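PDB 1VKF: glycerol uptake operon antiterminator-related protein from Thermotoga maritima, which is of unproven function but probably takes part in glycerol-3-phosphate-responsive antitermination controlling glycerol uptake genes. Local coordinates for residues 24-38 with 48-62. Numbering follows the deposited sequence.
Sequences MDSIGEIEPDVVFLL and HLKILKDRGKTVFVD
K57 ends in an ammonium held by two backbone carbonyls of the loop ahead of strand 34-37: NZ lies 2.7 Å from I30 O and 2.9 Å from P32 O, the latter met from above its carbonyl plane. The K57 side chain bends at chi2 (-48°) and then runs straight to NZ, its CG against V35 CG2. R55 gives NH1 to G28 O at 2.7 Å; the bond is nearly straight (176°) and lies in the guanidinium plane, and a water joins the same NH1 to I30 N. Helix 48-54 packs on the outer face of two parallel strands, 34-37 and 58-62, a beta-alpha-beta unit of the TIM barrel. Five backbone bonds zip these strands, from T58 N to D33 O through to D62 N to L37 O. On the helix-facing side, V35 CG1 meets L52 CD1 at 3.9 Å, and the CD2 branch of L37 reaches H48 CB and L49 CD2. I30 crosses L52 at about a right angle, CD1 against CD2. M24, a selenomethionine, lays CG over one face of the H48 imidazole, 3.7 Å from its centroid, while bends at chi2 and chi3 turn CE toward I51 and L52; H48 ND1 is hydrogen-bonded to S40 OG. Toward the barrel interior, F36 CD1 and CE1 both touch F60 CB, the two ring planes inclined at 55°.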
loop_
_atom_site.group_PDB
_atom_site.type_symbol
_atom_site.label_atom_id
_atom_site.label_comp_id
_atom_site.label_asym_id
_atom_site.label_seq_id
_atom_site.Cartn_x
_atom_site.Cartn_y
_atom_site.Cartn_z
HETATM N N MSE A 24 5.400 -14.218 -6.788
HETATM C CA MSE A 24 6.007 -14.930 -5.674
HETATM C C MSE A 24 6.847 -16.116 -6.141
HETATM O O MSE A 24 7.304 -16.918 -5.333
HETATM C CB MSE A 24 4.894 -15.426 -4.757
HETATM C CG MSE A 24 4.211 -14.297 -4.055
HETATM SE SE MSE A 24 5.383 -13.375 -2.766
HETATM C CE MSE A 24 5.932 -14.931 -1.602
ATOM N N ASP A 25 7.042 -16.247 -7.441
ATOM C CA ASP A 25 7.808 -17.392 -7.955
ATOM C C ASP A 25 9.283 -17.040 -7.838
ATOM O O ASP A 25 10.035 -17.764 -7.187
ATOM C CB ASP A 25 7.413 -17.746 -9.395
ATOM C CG ASP A 25 7.975 -19.115 -9.855
ATOM O OD1 ASP A 25 9.123 -19.469 -9.495
ATOM O OD2 ASP A 25 7.345 -19.905 -10.595
ATOM N N SER A 26 9.690 -15.927 -8.442
ATOM C CA SER A 26 11.089 -15.507 -8.390
ATOM C C SER A 26 11.106 -14.264 -7.540
ATOM O O SER A 26 10.530 -13.250 -7.937
ATOM C CB SER A 26 11.645 -15.212 -9.790
ATOM O OG SER A 26 11.504 -16.330 -10.653
ATOM N N ILE A 27 11.727 -14.352 -6.360
ATOM C CA ILE A 27 11.671 -13.275 -5.393
ATOM C C ILE A 27 13.037 -12.677 -5.121
ATOM O O ILE A 27 13.177 -11.469 -5.195
ATOM C CB ILE A 27 11.048 -13.764 -4.080
ATOM C CG1 ILE A 27 9.653 -14.359 -4.341
ATOM C CG2 ILE A 27 10.930 -12.636 -3.103
ATOM C CD1 ILE A 27 9.006 -14.962 -3.092
ATOM N N GLY A 28 14.031 -13.499 -4.779
ATOM C CA GLY A 28 15.340 -12.978 -4.420
ATOM C C GLY A 28 15.323 -12.264 -3.073
ATOM O O GLY A 28 14.365 -12.421 -2.317
ATOM N N GLU A 29 16.363 -11.492 -2.771
ATOM C CA GLU A 29 16.461 -10.760 -1.517
ATOM C C GLU A 29 15.497 -9.596 -1.531
ATOM O O GLU A 29 15.364 -8.892 -2.529
ATOM C CB GLU A 29 17.888 -10.225 -1.300
ATOM C CG GLU A 29 18.072 -9.372 -0.056
ATOM C CD GLU A 29 17.872 -10.177 1.236
ATOM O OE1 GLU A 29 17.988 -11.411 1.161
ATOM O OE2 GLU A 29 17.632 -9.592 2.322
ATOM N N ILE A 30 14.843 -9.371 -0.397
ATOM C CA ILE A 30 13.975 -8.223 -0.206
ATOM C C ILE A 30 14.555 -7.398 0.926
ATOM O O ILE A 30 14.445 -7.772 2.121
ATOM C CB ILE A 30 12.501 -8.661 0.115
ATOM C CG1 ILE A 30 11.927 -9.546 -0.996
ATOM C CG2 ILE A 30 11.640 -7.414 0.360
ATOM C CD1 ILE A 30 10.601 -10.267 -0.632
ATOM N N GLU A 31 15.245 -6.306 0.590
ATOM C CA GLU A 31 15.850 -5.480 1.616
ATOM C C GLU A 31 14.838 -4.722 2.512
ATOM O O GLU A 31 15.044 -4.696 3.724
ATOM C CB GLU A 31 16.898 -4.539 1.020
ATOM C CG GLU A 31 18.106 -5.278 0.444
ATOM C CD GLU A 31 17.993 -5.604 -1.036
ATOM O OE1 GLU A 31 16.912 -5.435 -1.640
ATOM O OE2 GLU A 31 19.017 -6.062 -1.596
ATOM N N PRO A 32 13.799 -4.087 1.939
ATOM C CA PRO A 32 12.827 -3.347 2.756
ATOM C C PRO A 32 12.152 -4.163 3.862
ATOM O O PRO A 32 11.859 -5.347 3.651
ATOM C CB PRO A 32 11.815 -2.851 1.702
ATOM C CG PRO A 32 12.609 -2.688 0.443
ATOM C CD PRO A 32 13.491 -3.927 0.501
ATOM N N ASP A 33 11.866 -3.510 5.002
ATOM C CA ASP A 33 11.207 -4.174 6.109
ATOM C C ASP A 33 9.711 -4.392 5.852
ATOM O O ASP A 33 9.108 -5.340 6.409
ATOM C CB ASP A 33 11.335 -3.339 7.396
ATOM C CG ASP A 33 12.751 -3.275 7.926
ATOM O OD1 ASP A 33 13.505 -4.257 7.817
ATOM O OD2 ASP A 33 13.178 -2.250 8.464
ATOM N N VAL A 34 9.125 -3.525 5.037
ATOM C CA VAL A 34 7.702 -3.558 4.735
ATOM C C VAL A 34 7.500 -4.052 3.288
ATOM O O VAL A 34 8.142 -3.561 2.341
ATOM C CB VAL A 34 7.024 -2.231 4.935
ATOM C CG1 VAL A 34 5.515 -2.306 4.629
ATOM C CG2 VAL A 34 7.221 -1.779 6.381
ATOM N N VAL A 35 6.525 -4.936 3.109
ATOM C CA VAL A 35 6.218 -5.483 1.806
ATOM C C VAL A 35 4.745 -5.215 1.519
ATOM O O VAL A 35 3.897 -5.497 2.363
ATOM C CB VAL A 35 6.469 -7.027 1.724
ATOM C CG1 VAL A 35 5.938 -7.623 0.431
ATOM C CG2 VAL A 35 7.946 -7.358 1.792
ATOM N N PHE A 36 4.463 -4.713 0.307
ATOM C CA PHE A 36 3.106 -4.664 -0.207
ATOM C C PHE A 36 2.937 -5.759 -1.216
ATOM O O PHE A 36 3.590 -5.743 -2.252
ATOM C CB PHE A 36 2.831 -3.294 -0.844
ATOM C CG PHE A 36 2.608 -2.189 0.114
ATOM C CD1 PHE A 36 2.713 -2.350 1.471
ATOM C CD2 PHE A 36 2.337 -0.915 -0.375
ATOM C CE1 PHE A 36 2.436 -1.294 2.316
ATOM C CE2 PHE A 36 2.094 0.131 0.465
ATOM C CZ PHE A 36 2.158 -0.054 1.800
ATOM N N LEU A 37 2.123 -6.774 -0.912
ATOM C CA LEU A 37 1.884 -7.886 -1.852
ATOM C C LEU A 37 0.722 -7.486 -2.736
ATOM O O LEU A 37 -0.420 -7.336 -2.290
ATOM C CB LEU A 37 1.526 -9.149 -1.069
ATOM C CG LEU A 37 1.222 -10.377 -1.891
ATOM C CD1 LEU A 37 2.348 -10.752 -2.807
ATOM C CD2 LEU A 37 0.825 -11.513 -0.950
ATOM N N LEU A 38 1.011 -7.226 -4.006
ATOM C CA LEU A 38 0.058 -6.563 -4.869
ATOM C C LEU A 38 -0.769 -7.497 -5.741
ATOM O O LEU A 38 -1.736 -7.034 -6.374
ATOM C CB LEU A 38 0.777 -5.554 -5.756
ATOM C CG LEU A 38 1.463 -4.437 -4.952
ATOM C CD1 LEU A 38 2.056 -3.461 -5.944
ATOM C CD2 LEU A 38 0.513 -3.710 -4.011
ATOM N N HIS A 48 1.871 -17.625 0.374
ATOM C CA HIS A 48 2.619 -16.424 0.010
ATOM C C HIS A 48 2.971 -15.630 1.253
ATOM O O HIS A 48 4.139 -15.194 1.424
ATOM C CB HIS A 48 1.842 -15.572 -0.989
ATOM C CG HIS A 48 1.652 -16.229 -2.321
ATOM N ND1 HIS A 48 0.703 -15.786 -3.225
ATOM C CD2 HIS A 48 2.290 -17.267 -2.921
ATOM C CE1 HIS A 48 0.767 -16.522 -4.321
ATOM N NE2 HIS A 48 1.726 -17.423 -4.167
ATOM N N LEU A 49 1.999 -15.422 2.129
ATOM C CA LEU A 49 2.243 -14.689 3.357
ATOM C C LEU A 49 3.230 -15.376 4.311
ATOM O O LEU A 49 4.067 -14.706 4.921
ATOM C CB LEU A 49 0.962 -14.390 4.109
ATOM C CG LEU A 49 0.061 -13.389 3.339
ATOM C CD1 LEU A 49 -1.319 -13.324 3.906
ATOM C CD2 LEU A 49 0.693 -12.001 3.428
ATOM N N LYS A 50 3.130 -16.687 4.449
ATOM C CA LYS A 50 4.102 -17.445 5.238
ATOM C C LYS A 50 5.536 -17.182 4.745
ATOM O O LYS A 50 6.427 -16.991 5.571
ATOM C CB LYS A 50 3.813 -18.938 5.161
ATOM C CG LYS A 50 4.909 -19.794 5.808
ATOM C CD LYS A 50 4.420 -21.127 6.286
ATOM C CE LYS A 50 5.515 -21.883 7.096
ATOM N NZ LYS A 50 6.240 -20.989 8.038
ATOM N N ILE A 51 5.760 -17.201 3.434
ATOM C CA ILE A 51 7.104 -16.970 2.874
ATOM C C ILE A 51 7.606 -15.584 3.360
ATOM O O ILE A 51 8.756 -15.427 3.801
ATOM C CB ILE A 51 7.139 -17.085 1.334
ATOM C CG1 ILE A 51 6.948 -18.521 0.875
ATOM C CG2 ILE A 51 8.434 -16.456 0.777
ATOM C CD1 ILE A 51 6.524 -18.607 -0.640
ATOM N N LEU A 52 6.744 -14.572 3.263
ATOM C CA LEU A 52 7.139 -13.197 3.501
ATOM C C LEU A 52 7.256 -12.938 4.993
ATOM O O LEU A 52 8.196 -12.265 5.444
ATOM C CB LEU A 52 6.122 -12.245 2.881
ATOM C CG LEU A 52 6.097 -12.275 1.336
ATOM C CD1 LEU A 52 4.929 -11.406 0.860
ATOM C CD2 LEU A 52 7.383 -11.810 0.722
ATOM N N LYS A 53 6.345 -13.502 5.773
ATOM C CA LYS A 53 6.398 -13.325 7.224
ATOM C C LYS A 53 7.630 -14.057 7.789
ATOM O O LYS A 53 8.241 -13.597 8.726
ATOM C CB LYS A 53 5.107 -13.803 7.905
ATOM C CG LYS A 53 3.831 -12.926 7.577
ATOM C CD LYS A 53 3.956 -11.461 8.011
ATOM C CE LYS A 53 4.170 -11.335 9.537
ATOM N NZ LYS A 53 4.503 -9.916 10.027
ATOM N N ASP A 54 7.992 -15.179 7.193
ATOM C CA ASP A 54 9.181 -15.945 7.594
ATOM C C ASP A 54 10.472 -15.112 7.395
ATOM O O ASP A 54 11.463 -15.333 8.121
ATOM C CB ASP A 54 9.275 -17.242 6.804
ATOM C CG ASP A 54 8.419 -18.389 7.419
ATOM O OD1 ASP A 54 7.802 -18.191 8.500
ATOM O OD2 ASP A 54 8.318 -19.508 6.903
ATOM N N ARG A 55 10.468 -14.232 6.409
ATOM C CA ARG A 55 11.581 -13.301 6.145
ATOM C C ARG A 55 11.573 -12.111 7.086
ATOM O O ARG A 55 12.405 -11.225 6.957
ATOM C CB ARG A 55 11.600 -12.845 4.718
ATOM C CG ARG A 55 12.043 -13.893 3.729
ATOM C CD ARG A 55 11.796 -13.526 2.351
ATOM N NE ARG A 55 12.148 -14.555 1.369
ATOM C CZ ARG A 55 12.776 -14.283 0.232
ATOM N NH1 ARG A 55 13.173 -13.052 -0.016
ATOM N NH2 ARG A 55 13.029 -15.238 -0.646
ATOM N N GLY A 56 10.640 -12.073 8.029
ATOM C CA GLY A 56 10.601 -11.026 9.024
ATOM C C GLY A 56 9.959 -9.727 8.548
ATOM O O GLY A 56 10.149 -8.693 9.148
ATOM N N LYS A 57 9.213 -9.785 7.453
ATOM C CA LYS A 57 8.585 -8.599 6.890
ATOM C C LYS A 57 7.223 -8.309 7.511
ATOM O O LYS A 57 6.509 -9.223 7.918
ATOM C CB LYS A 57 8.404 -8.768 5.407
ATOM C CG LYS A 57 9.684 -9.108 4.629
ATOM C CD LYS A 57 10.878 -8.240 4.954
ATOM C CE LYS A 57 12.190 -8.620 4.241
ATOM N NZ LYS A 57 13.277 -7.684 4.587
ATOM N N THR A 58 6.880 -7.041 7.537
ATOM C CA THR A 58 5.512 -6.597 7.743
ATOM C C THR A 58 4.869 -6.567 6.380
ATOM O O THR A 58 5.409 -5.940 5.444
ATOM C CB THR A 58 5.513 -5.181 8.358
ATOM O OG1 THR A 58 6.100 -5.240 9.652
ATOM C CG2 THR A 58 4.083 -4.636 8.588
ATOM N N VAL A 59 3.713 -7.206 6.258
ATOM C CA VAL A 59 3.099 -7.407 4.944
ATOM C C VAL A 59 1.675 -6.856 4.901
ATOM O O VAL A 59 0.822 -7.263 5.682
ATOM C CB VAL A 59 3.091 -8.901 4.497
ATOM C CG1 VAL A 59 2.555 -9.042 3.079
ATOM C CG2 VAL A 59 4.451 -9.505 4.598
ATOM N N PHE A 60 1.451 -5.906 3.991
ATOM C CA PHE A 60 0.132 -5.436 3.634
ATOM C C PHE A 60 -0.248 -6.065 2.289
ATOM O O PHE A 60 0.593 -6.273 1.384
ATOM C CB PHE A 60 0.071 -3.883 3.573
ATOM C CG PHE A 60 0.031 -3.233 4.890
ATOM C CD1 PHE A 60 1.106 -3.314 5.766
ATOM C CD2 PHE A 60 -1.075 -2.550 5.224
ATOM C CE1 PHE A 60 1.033 -2.702 7.006
ATOM C CE2 PHE A 60 -1.161 -1.892 6.482
ATOM C CZ PHE A 60 -0.112 -2.013 7.352
ATOM N N VAL A 61 -1.497 -6.517 2.207
ATOM C CA VAL A 61 -1.979 -7.205 1.037
ATOM C C VAL A 61 -2.985 -6.311 0.319
ATOM O O VAL A 61 -3.913 -5.815 0.937
ATOM C CB VAL A 61 -2.717 -8.505 1.412
ATOM C CG1 VAL A 61 -3.358 -9.154 0.206
ATOM C CG2 VAL A 61 -1.719 -9.450 2.033
ATOM N N ASP A 62 -2.826 -6.135 -0.975
ATOM C CA ASP A 62 -3.846 -5.430 -1.779
ATOM C C ASP A 62 -4.989 -6.390 -2.041
ATOM O O ASP A 62 -4.924 -7.241 -2.921
ATOM C CB ASP A 62 -3.292 -4.943 -3.112
ATOM C CG ASP A 62 -4.307 -4.099 -3.869
ATOM O OD1 ASP A 62 -5.511 -4.224 -3.598
ATOM O OD2 ASP A 62 -3.989 -3.283 -4.766
HETATM O O HOH W 1 13.745 -16.311 -3.569
HETATM O O HOH W 2 14.351 -11.277 1.961
HETATM O O HOH W 3 -2.272 -4.445 -7.040
#